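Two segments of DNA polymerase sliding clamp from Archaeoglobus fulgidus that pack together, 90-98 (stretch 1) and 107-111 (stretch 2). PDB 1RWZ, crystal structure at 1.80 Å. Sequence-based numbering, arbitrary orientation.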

ATOM      1  N   ILE A  90      16.862  23.329  16.341  1.00 17.83           N
ATOM      2  CA  ILE A  90      17.494  24.501  16.924  1.00 19.11           C
ATOM      3  C   ILE A  90      16.480  25.435  17.568  1.00 20.27           C
ATOM      4  O   ILE A  90      15.421  25.701  17.003  1.00 19.39           O
ATOM      5  CB  ILE A  90      18.259  25.320  15.857  1.00 20.13           C
ATOM      6  CG1 ILE A  90      19.342  24.461  15.197  1.00 20.40           C
ATOM      7  CG2 ILE A  90      18.883  26.552  16.500  1.00 20.34           C
ATOM      8  CD1 ILE A  90      20.034  25.158  14.036  1.00 22.82           C
ATOM      9  N   VAL A  91      16.811  25.912  18.764  1.00 21.76           N
ATOM     10  CA  VAL A  91      15.974  26.870  19.476  1.00 24.42           C
ATOM     11  C   VAL A  91      16.948  27.938  19.944  1.00 26.98           C
ATOM     12  O   VAL A  91      17.709  27.726  20.888  1.00 26.60           O
ATOM     13  CB  VAL A  91      15.268  26.250  20.698  1.00 23.83           C
ATOM     14  CG1 VAL A  91      14.433  27.316  21.408  1.00 24.24           C
ATOM     15  CG2 VAL A  91      14.376  25.102  20.256  1.00 23.47           C
ATOM     16  N   GLU A  92      16.937  29.075  19.256  1.00 30.88           N
ATOM     17  CA  GLU A  92      17.840  30.178  19.575  1.00 34.98           C
ATOM     18  C   GLU A  92      17.265  31.131  20.614  1.00 36.93           C
ATOM     19  O   GLU A  92      18.009  31.751  21.372  1.00 37.93           O
ATOM     20  CB  GLU A  92      18.180  30.949  18.301  1.00 36.57           C
ATOM     21  CG  GLU A  92      18.632  30.059  17.161  1.00 39.24           C
ATOM     22  CD  GLU A  92      19.017  30.844  15.927  1.00 41.05           C
ATOM     23  OE1 GLU A  92      18.182  31.638  15.441  1.00 42.38           O
ATOM     24  OE2 GLU A  92      20.154  30.663  15.442  1.00 42.15           O
ATOM     25  N   ASP A  93      15.944  31.263  20.632  1.00 38.93           N
ATOM     26  CA  ASP A  93      15.282  32.131  21.598  1.00 40.66           C
ATOM     27  C   ASP A  93      14.290  31.324  22.427  1.00 40.83           C
ATOM     28  O   ASP A  93      14.679  30.397  23.142  1.00 41.32           O
ATOM     29  CB  ASP A  93      14.567  33.294  20.891  1.00 42.22           C
ATOM     30  CG  ASP A  93      13.825  32.861  19.638  1.00 43.90           C
ATOM     31  OD1 ASP A  93      14.484  32.631  18.600  1.00 45.08           O
ATOM     32  OD2 ASP A  93      12.581  32.749  19.691  1.00 45.21           O
ATOM     33  N   GLU A  94      13.012  31.673  22.337  1.00 40.71           N
ATOM     34  CA  GLU A  94      11.985  30.961  23.085  1.00 40.20           C
ATOM     35  C   GLU A  94      10.682  30.868  22.309  1.00 38.44           C
ATOM     36  O   GLU A  94       9.745  30.195  22.739  1.00 38.98           O
ATOM     37  CB  GLU A  94      11.722  31.656  24.423  1.00 42.30           C
ATOM     38  CG  GLU A  94      12.876  31.588  25.409  1.00 44.78           C
ATOM     39  CD  GLU A  94      12.537  32.238  26.735  1.00 46.29           C
ATOM     40  OE1 GLU A  94      11.534  31.829  27.361  1.00 47.33           O
ATOM     41  OE2 GLU A  94      13.273  33.158  27.152  1.00 47.75           O
ATOM     42  N   SER A  95      10.625  31.535  21.160  1.00 35.79           N
ATOM     43  CA  SER A  95       9.409  31.532  20.356  1.00 32.92           C
ATOM     44  C   SER A  95       9.480  30.729  19.062  1.00 29.90           C
ATOM     45  O   SER A  95       8.448  30.450  18.459  1.00 28.93           O
ATOM     46  CB  SER A  95       9.009  32.969  20.020  1.00 34.07           C
ATOM     47  OG  SER A  95      10.008  33.597  19.236  1.00 36.00           O
ATOM     48  N   THR A  96      10.682  30.348  18.638  1.00 27.17           N
ATOM     49  CA  THR A  96      10.819  29.606  17.389  1.00 24.35           C
ATOM     50  C   THR A  96      11.683  28.347  17.434  1.00 22.41           C
ATOM     51  O   THR A  96      12.770  28.347  18.008  1.00 21.37           O
ATOM     52  CB  THR A  96      11.402  30.505  16.284  1.00 25.67           C
ATOM     53  OG1 THR A  96      10.612  31.694  16.168  1.00 26.82           O
ATOM     54  CG2 THR A  96      11.411  29.770  14.952  1.00 25.01           C
ATOM     55  N   LEU A  97      11.185  27.290  16.803  1.00 20.31           N
ATOM     56  CA  LEU A  97      11.901  26.024  16.699  1.00 19.73           C
ATOM     57  C   LEU A  97      12.252  25.825  15.230  1.00 19.45           C
ATOM     58  O   LEU A  97      11.375  25.894  14.366  1.00 19.57           O
ATOM     59  CB  LEU A  97      11.024  24.856  17.155  1.00 18.45           C
ATOM     60  CG  LEU A  97      11.539  23.447  16.832  1.00 18.99           C
ATOM     61  CD1 LEU A  97      12.828  23.169  17.597  1.00 17.94           C
ATOM     62  CD2 LEU A  97      10.476  22.422  17.196  1.00 18.87           C
ATOM     63  N   LYS A  98      13.529  25.598  14.949  1.00 19.35           N
ATOM     64  CA  LYS A  98      13.967  25.359  13.579  1.00 20.14           C
ATOM     65  C   LYS A  98      14.200  23.865  13.418  1.00 19.80           C
ATOM     66  O   LYS A  98      14.806  23.227  14.282  1.00 18.61           O
ATOM     67  CB  LYS A  98      15.267  26.108  13.277  1.00 22.17           C
ATOM     68  CG  LYS A  98      15.142  27.620  13.261  1.00 25.03           C
ATOM     69  CD  LYS A  98      16.462  28.261  12.848  1.00 27.17           C
ATOM     70  CE  LYS A  98      16.365  29.776  12.832  1.00 29.33           C
ATOM     71  NZ  LYS A  98      17.668  30.404  12.457  1.00 30.55           N
ATOM     72  N   LYS A 107      10.419  26.308  10.175  1.00 24.11           N
ATOM     73  CA  LYS A 107      10.394  27.151  11.368  1.00 24.64           C
ATOM     74  C   LYS A 107       8.975  27.116  11.903  1.00 24.12           C
ATOM     75  O   LYS A 107       8.031  27.403  11.170  1.00 23.11           O
ATOM     76  CB  LYS A 107      10.750  28.602  11.038  1.00 26.16           C
ATOM     77  CG  LYS A 107      12.199  28.864  10.681  1.00 28.98           C
ATOM     78  CD  LYS A 107      12.405  30.352  10.439  1.00 31.06           C
ATOM     79  CE  LYS A 107      13.864  30.686  10.186  1.00 32.83           C
ATOM     80  NZ  LYS A 107      14.055  32.146   9.948  1.00 34.05           N
ATOM     81  N   VAL A 108       8.812  26.747  13.167  1.00 23.51           N
ATOM     82  CA  VAL A 108       7.479  26.713  13.743  1.00 23.82           C
ATOM     83  C   VAL A 108       7.457  27.504  15.035  1.00 23.98           C
ATOM     84  O   VAL A 108       8.417  27.487  15.806  1.00 23.10           O
ATOM     85  CB  VAL A 108       6.996  25.265  14.018  1.00 24.72           C
ATOM     86  CG1 VAL A 108       7.898  24.588  15.027  1.00 24.09           C
ATOM     87  CG2 VAL A 108       5.553  25.288  14.518  1.00 25.55           C
ATOM     88  N   ALA A 109       6.363  28.223  15.254  1.00 24.11           N
ATOM     89  CA  ALA A 109       6.222  29.015  16.461  1.00 24.62           C
ATOM     90  C   ALA A 109       6.018  28.077  17.640  1.00 24.48           C
ATOM     91  O   ALA A 109       5.228  27.136  17.568  1.00 24.67           O
ATOM     92  CB  ALA A 109       5.035  29.964  16.331  1.00 24.43           C
ATOM     93  N   LEU A 110       6.748  28.328  18.718  1.00 25.17           N
ATOM     94  CA  LEU A 110       6.625  27.515  19.916  1.00 26.20           C
ATOM     95  C   LEU A 110       5.409  27.977  20.708  1.00 27.20           C
ATOM     96  O   LEU A 110       4.890  29.076  20.487  1.00 27.00           O
ATOM     97  CB  LEU A 110       7.890  27.641  20.767  1.00 26.01           C
ATOM     98  CG  LEU A 110       9.127  26.975  20.157  1.00 26.18           C
ATOM     99  CD1 LEU A 110      10.356  27.295  20.992  1.00 27.03           C
ATOM    100  CD2 LEU A 110       8.902  25.471  20.081  1.00 26.19           C
ATOM    101  N   ILE A 111       4.950  27.128  21.617  1.00 28.19           N
ATOM    102  CA  ILE A 111       3.794  27.435  22.450  1.00 29.46           C
ATOM    103  C   ILE A 111       4.276  27.747  23.859  1.00 30.23           C
ATOM    104  O   ILE A 111       5.243  27.155  24.334  1.00 29.45           O
ATOM    105  CB  ILE A 111       2.832  26.234  22.532  1.00 29.16           C
ATOM    106  CG1 ILE A 111       2.369  25.837  21.131  1.00 29.64           C
ATOM    107  CG2 ILE A 111       1.633  26.577  23.409  1.00 30.41           C
ATOM    108  CD1 ILE A 111       1.545  24.572  21.111  1.00 29.60           C
TER
HETATM  109  O   HOH W   1       6.242  31.582  19.805  1.00 50.09           O

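Two neighboring strands of a β-sheet are joined by their backbones, but how snugly they fit is settled by the side chains that alternate above and below. The pairing of residues 96–98 with 107–109 in the sliding clamp of Archaeoglobus fulgidus illustrates both halves of this rule. The strands run antiparallel, their directions 155° apart and their axes 4.7 Å apart at closest approach. Leu97 and Val108 form the hydrogen-bonded pair at the center: Leu97 N donates to Val108 O at 2.9 Å, and Val108 N returns the bond to Leu97 O at 3.0 Å, both nearly straight. On either side of it lie non-hydrogen-bonded pairs, Thr96 with Ala109 and Lys98 with Lys107, whose CA atoms come nearer (4.7 and 4.6 Å) than the 5.4 Å of the central pair.

The ladder extends one rung beyond the regular strand. Leu110 N donates to Ser95 O at 2.7 Å, with an angle of 172°. The same carbonyl also receives a CA-H contact from Ala109 (CA to Ser95 O, 3.3 Å), and a water bridges its oxygen to the carbonyl oxygen of Leu110, donating to both, at 2.8 Å from Ser95 O and 2.9 Å from Leu110 O. Similar CA-H contacts, Thr96 CA to Val108 O at 3.6 Å and Lys107 CA to Leu97 O at 3.4 Å, fill the spaces beside the conventional bonds.

Shape matters most on the face bearing Leu97 and Val108, both buried. Here Val108 CG1 lies 3.8 Å from Leu97 CB, so that a methyl of one strand rests against the base of the opposing side chain. Leu110, just past the strand, supplies the principal bump: it points toward the first stretch and has the largest area covered by it. Its two methyls reach different surfaces. Leu110 CD2 packs against Leu97 CB at 3.7 Å, while Leu110 CD1 enters a hollow bounded by Val91 CG1 at 4.1 Å, Thr96 N at 3.9 Å and Glu94 O at 3.4 Å. The leucine thus bridges the apolar face and the backbone of the turn leading into the strand.

That turn is braced from within. Asp93 OD2 accepts from both Ser95 N and Ser95 OG, each at 2.7 Å, and more weakly from Thr96 N at 3.2 Å. The backbone against which Leu110 packs is therefore tied to the aspartate's carboxylate.

The other face is built differently. The small side chain of Ala109 lies opposite Thr96, whose CG2 instead approaches Lys107 CB at 4.1 Å. Lys98 and Lys107 extend their long aliphatic chains beside one another, CE to CE at 3.8 Å. The closest contact is between methylenes; Lys98 NZ and Lys107 NZ are 4.7 Å apart, so the two like charges remain near each other. Lys98 NZ is partly compensated by a salt bridge to Glu92 OE1, a weak hydrogen bond at 3.3 Å.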